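Local coordinates for thioesterase domain-containing protein (Pseudomonas aeruginosa, PDB 3F1T) that probably hydrolyses acyl-CoA thioesters as a hotdog-fold thioesterase, possibly 1,4-dihydroxy-2-naphthoyl-CoA, at residues L7-R12 with S70-L75; V27-A30 with L35-R38. All blocks are in the same frame, centred on the assembly; numbering follows the deposited sequence.

Contact 1 of 2, residues L7-R12 with S70-L75; sequences LERARR and STVCVL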
# COMPACT_ATOMS: atom_id res chain seq x y z
N LEU B 7 28.84 -4.99 4.73
CA LEU B 7 28.45 -6.40 4.76
C LEU B 7 28.55 -6.95 6.17
O LEU B 7 27.67 -7.69 6.62
CB LEU B 7 29.35 -7.21 3.83
CG LEU B 7 28.97 -8.67 3.62
CD1 LEU B 7 27.58 -8.80 3.04
CD2 LEU B 7 29.97 -9.32 2.73
N GLU B 8 29.62 -6.59 6.86
CA GLU B 8 29.83 -7.01 8.24
C GLU B 8 28.69 -6.50 9.10
O GLU B 8 28.12 -7.24 9.90
CB GLU B 8 31.15 -6.47 8.76
CG GLU B 8 32.36 -6.94 8.00
CD GLU B 8 32.36 -8.45 7.81
OE1 GLU B 8 32.10 -9.17 8.81
OE2 GLU B 8 32.49 -8.90 6.65
N ARG B 9 28.39 -5.21 8.95
CA ARG B 9 27.28 -4.61 9.66
C ARG B 9 25.96 -5.31 9.34
O ARG B 9 25.18 -5.58 10.23
CB ARG B 9 27.16 -3.12 9.36
CG ARG B 9 26.34 -2.36 10.39
CD ARG B 9 26.00 -0.97 9.89
NE ARG B 9 27.12 -0.05 10.07
CZ ARG B 9 27.12 1.20 9.64
NH1 ARG B 9 26.06 1.69 8.99
NH2 ARG B 9 28.18 1.97 9.88
N ALA B 10 25.66 -5.46 8.05
CA ALA B 10 24.41 -6.08 7.64
C ALA B 10 24.29 -7.45 8.28
O ALA B 10 23.20 -7.85 8.71
CB ALA B 10 24.32 -6.19 6.11
N ARG B 11 25.40 -8.18 8.35
CA ARG B 11 25.38 -9.54 8.90
C ARG B 11 25.15 -9.58 10.40
O ARG B 11 24.45 -10.47 10.91
CB ARG B 11 26.65 -10.31 8.53
CG ARG B 11 26.58 -10.90 7.13
CD ARG B 11 27.87 -11.56 6.69
NE ARG B 11 27.65 -12.22 5.40
CZ ARG B 11 28.60 -12.45 4.51
NH1 ARG B 11 29.88 -12.24 4.83
NH2 ARG B 11 28.27 -12.95 3.32
N ARG B 12 25.86 -8.72 11.12
CA ARG B 12 25.63 -8.52 12.55
C ARG B 12 24.18 -8.12 12.83
O ARG B 12 23.53 -8.66 13.73
CB ARG B 12 26.58 -7.44 13.07
CG ARG B 12 26.67 -7.36 14.58
CD ARG B 12 28.03 -6.88 15.03
NE ARG B 12 28.45 -5.64 14.38
CZ ARG B 12 28.37 -4.43 14.93
NH1 ARG B 12 27.74 -4.26 16.10
NH2 ARG B 12 28.87 -3.37 14.30
N SER B 70 18.69 -2.74 4.64
CA SER B 70 19.27 -1.91 3.59
C SER B 70 19.49 -0.47 4.04
O SER B 70 20.27 0.26 3.43
CB SER B 70 18.39 -1.93 2.34
OG SER B 70 17.25 -1.10 2.50
N THR B 71 18.92 -0.11 5.19
CA THR B 71 19.22 1.18 5.80
C THR B 71 20.69 1.32 6.15
O THR B 71 21.19 2.44 6.28
CB THR B 71 18.38 1.44 7.07
OG1 THR B 71 18.66 0.42 8.04
CG2 THR B 71 16.90 1.41 6.76
N VAL B 72 21.40 0.19 6.32
CA VAL B 72 22.81 0.23 6.66
C VAL B 72 23.57 0.92 5.54
O VAL B 72 24.63 1.51 5.76
CB VAL B 72 23.43 -1.17 6.94
CG1 VAL B 72 22.70 -1.90 8.06
CG2 VAL B 72 23.50 -2.02 5.66
N CYS B 73 22.97 0.93 4.36
CA CYS B 73 23.66 1.43 3.19
C CYS B 73 23.76 2.93 3.23
O CYS B 73 24.48 3.52 2.44
CB CYS B 73 22.95 1.01 1.91
SG CYS B 73 22.88 -0.78 1.68
N VAL B 74 22.92 3.56 4.05
CA VAL B 74 22.89 5.02 4.09
C VAL B 74 23.22 5.63 5.44
O VAL B 74 23.34 6.84 5.55
CB VAL B 74 21.55 5.60 3.59
CG1 VAL B 74 21.36 5.30 2.11
CG2 VAL B 74 20.38 5.07 4.43
N LEU B 75 23.20 4.82 6.49
CA LEU B 75 23.44 5.34 7.82
C LEU B 75 24.91 5.24 8.16
O LEU B 75 25.56 4.24 7.82
CB LEU B 75 22.60 4.60 8.85
CG LEU B 75 21.10 4.80 8.65
CD1 LEU B 75 20.32 4.09 9.74
CD2 LEU B 75 20.78 6.30 8.65
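The carbonyl oxygen of Leu75 receives a hydrogen bond from Arg9, whose NH1 stands 2.8 Å from Leu75 O with an N-H...O angle of 162°. The oxygen sits at the edge of the guanidinium and in its plane, which favours a nearly straight bond. Seen from the acceptor the fit is less regular, because NH1 lies above the carbonyl plane, 45° out of it. Val72 O also approaches Arg9 NH1, at 3.5 Å, but obliquely and without a hydrogen bond. The other terminal nitrogen, Arg9 NH2, bonds to Pro76 O, so two consecutive carbonyls fix the rotation of the group. Arg9 leaves its helix with CG anti to the backbone N, and the chain then bends at chi3 (-81°), bringing the guanidinium to the carbonyls. This pairing ties the N-terminal helix 4-15 to the turn that follows helix 56-70, the long helix packed against the curved antiparallel sheet in the hotdog fold. Nearer the backbone, the aliphatic part of Arg9 runs past Val72 in the opposite direction, with Arg9 CD 3.9 Å from Val72 CG1. One helical position further on, Ala10 CB meets the other methyl, Val72 CG2, at 4.3 Å. Inside the turn, Thr71 O accepts from both Val74 N and Leu75 N, bonds that constrain the backbone leading to the Leu75 carbonyl.

Contact 2 of 2, residues V27-A30 with L35-R38; sequences VEAA and LTLR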
# COMPACT_ATOMS: atom_id res chain seq x y z
N VAL B 27 22.89 -12.76 4.19
CA VAL B 27 23.25 -11.60 3.40
C VAL B 27 24.25 -11.99 2.33
O VAL B 27 25.38 -12.35 2.64
CB VAL B 27 23.91 -10.48 4.25
CG1 VAL B 27 24.08 -9.21 3.42
CG2 VAL B 27 23.10 -10.18 5.48
N GLU B 28 23.87 -11.80 1.07
CA GLU B 28 24.74 -12.16 -0.03
C GLU B 28 25.68 -11.03 -0.44
O GLU B 28 26.83 -11.27 -0.81
CB GLU B 28 23.88 -12.61 -1.22
CG GLU B 28 22.90 -13.70 -0.86
CD GLU B 28 23.57 -15.05 -0.73
OE1 GLU B 28 24.02 -15.58 -1.78
OE2 GLU B 28 23.67 -15.56 0.42
N ALA B 29 25.18 -9.80 -0.39
CA ALA B 29 25.95 -8.64 -0.79
C ALA B 29 25.37 -7.39 -0.15
O ALA B 29 24.19 -7.35 0.18
CB ALA B 29 25.95 -8.50 -2.31
N ALA B 30 26.24 -6.44 0.18
CA ALA B 30 25.83 -5.15 0.74
C ALA B 30 26.86 -4.11 0.32
O ALA B 30 28.06 -4.39 0.27
CB ALA B 30 25.76 -5.23 2.24
N LEU B 35 21.41 -3.86 -1.08
CA LEU B 35 21.54 -5.01 -0.19
C LEU B 35 20.79 -6.21 -0.76
O LEU B 35 19.65 -6.08 -1.19
CB LEU B 35 21.00 -4.66 1.21
CG LEU B 35 21.01 -5.80 2.22
CD1 LEU B 35 22.39 -5.91 2.86
CD2 LEU B 35 19.93 -5.64 3.27
N THR B 36 21.43 -7.37 -0.77
CA THR B 36 20.82 -8.62 -1.22
C THR B 36 20.84 -9.68 -0.11
O THR B 36 21.90 -10.05 0.40
CB THR B 36 21.54 -9.19 -2.47
OG1 THR B 36 21.65 -8.17 -3.46
CG2 THR B 36 20.76 -10.36 -3.05
N LEU B 37 19.66 -10.19 0.22
CA LEU B 37 19.54 -11.33 1.11
C LEU B 37 19.08 -12.53 0.32
O LEU B 37 18.39 -12.39 -0.70
CB LEU B 37 18.51 -11.03 2.22
CG LEU B 37 19.03 -10.47 3.54
CD1 LEU B 37 19.78 -9.18 3.32
CD2 LEU B 37 17.91 -10.29 4.55
N ARG B 38 19.23 -13.70 0.93
CA ARG B 38 18.71 -14.92 0.37
C ARG B 38 17.90 -15.72 1.41
O ARG B 38 18.33 -15.90 2.54
CB ARG B 38 19.85 -15.77 -0.19
CG ARG B 38 19.38 -17.07 -0.80
CD ARG B 38 20.53 -18.01 -1.03
NE ARG B 38 21.08 -18.54 0.22
CZ ARG B 38 21.91 -19.57 0.28
NH1 ARG B 38 22.19 -20.25 -0.82
NH2 ARG B 38 22.44 -19.94 1.43
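Leu35 CD1 is the hub of the apolar face, lying 3.5 Å from Ala30 CB, a close carbon-carbon approach, and 3.7 Å from Val27 CG1. With Leu35 CG anti to the backbone N and chi2 at 83°, CD1 turns toward the 27-30 strand, and the leucine and valine side chains cross at about a right angle. Val27 CG2 adds a looser contact with Leu37 CD1, at 4.1 Å. Helices 4-15 and 56-70 both supply side chains to this face. The backbones form an antiparallel hairpin, with strand 26-31 outermost in this chain's sheet, interrupted by a classic beta bulge: two residues, Glu28 and Ala29, sit opposite the single Thr36. Accordingly Thr36 O accepts a 2.7 Å bond from Glu28 N and a weak one from Ala29 N, while Thr36 N gives a nearly straight bond to Ala29 O (2.9 Å, 177°). At the outer edge Glu28 CG rests 3.7 Å from Arg38 CB. Glu28 OE2 lies over one face of the Arg38 guanidinium, the carboxylate and guanidinium planes 20° apart. It makes a long salt bridge of 4.0 Å with Arg38 NE, with no N-H directed at the oxygen, which is hydrogen-bonded to Thr26 OG1.

Helix 4-15 joins the two contacts, whose centres are 10 Å apart: it meets the 70-75 turn in contact 1 and the apolar face of the hairpin in contact 2. Ala10 serves both, its CB lying 3.8 Å from Leu35 CD1, and Leu7 CD1 packs 3.5 Å from Val27 CG1. A probable hydrogen bond of 3.0 Å from Arg11 NH2 to Val27 O adds a polar tie. From the other segment of contact 1, Ser70 N lies 3.4 Å from Leu35 CD2. Along the chain, residues 27-38 fall between 7-12 and 70-75. The bound magnesium ion is about 11 Å from the Leu75 side chain, which takes no part in binding it.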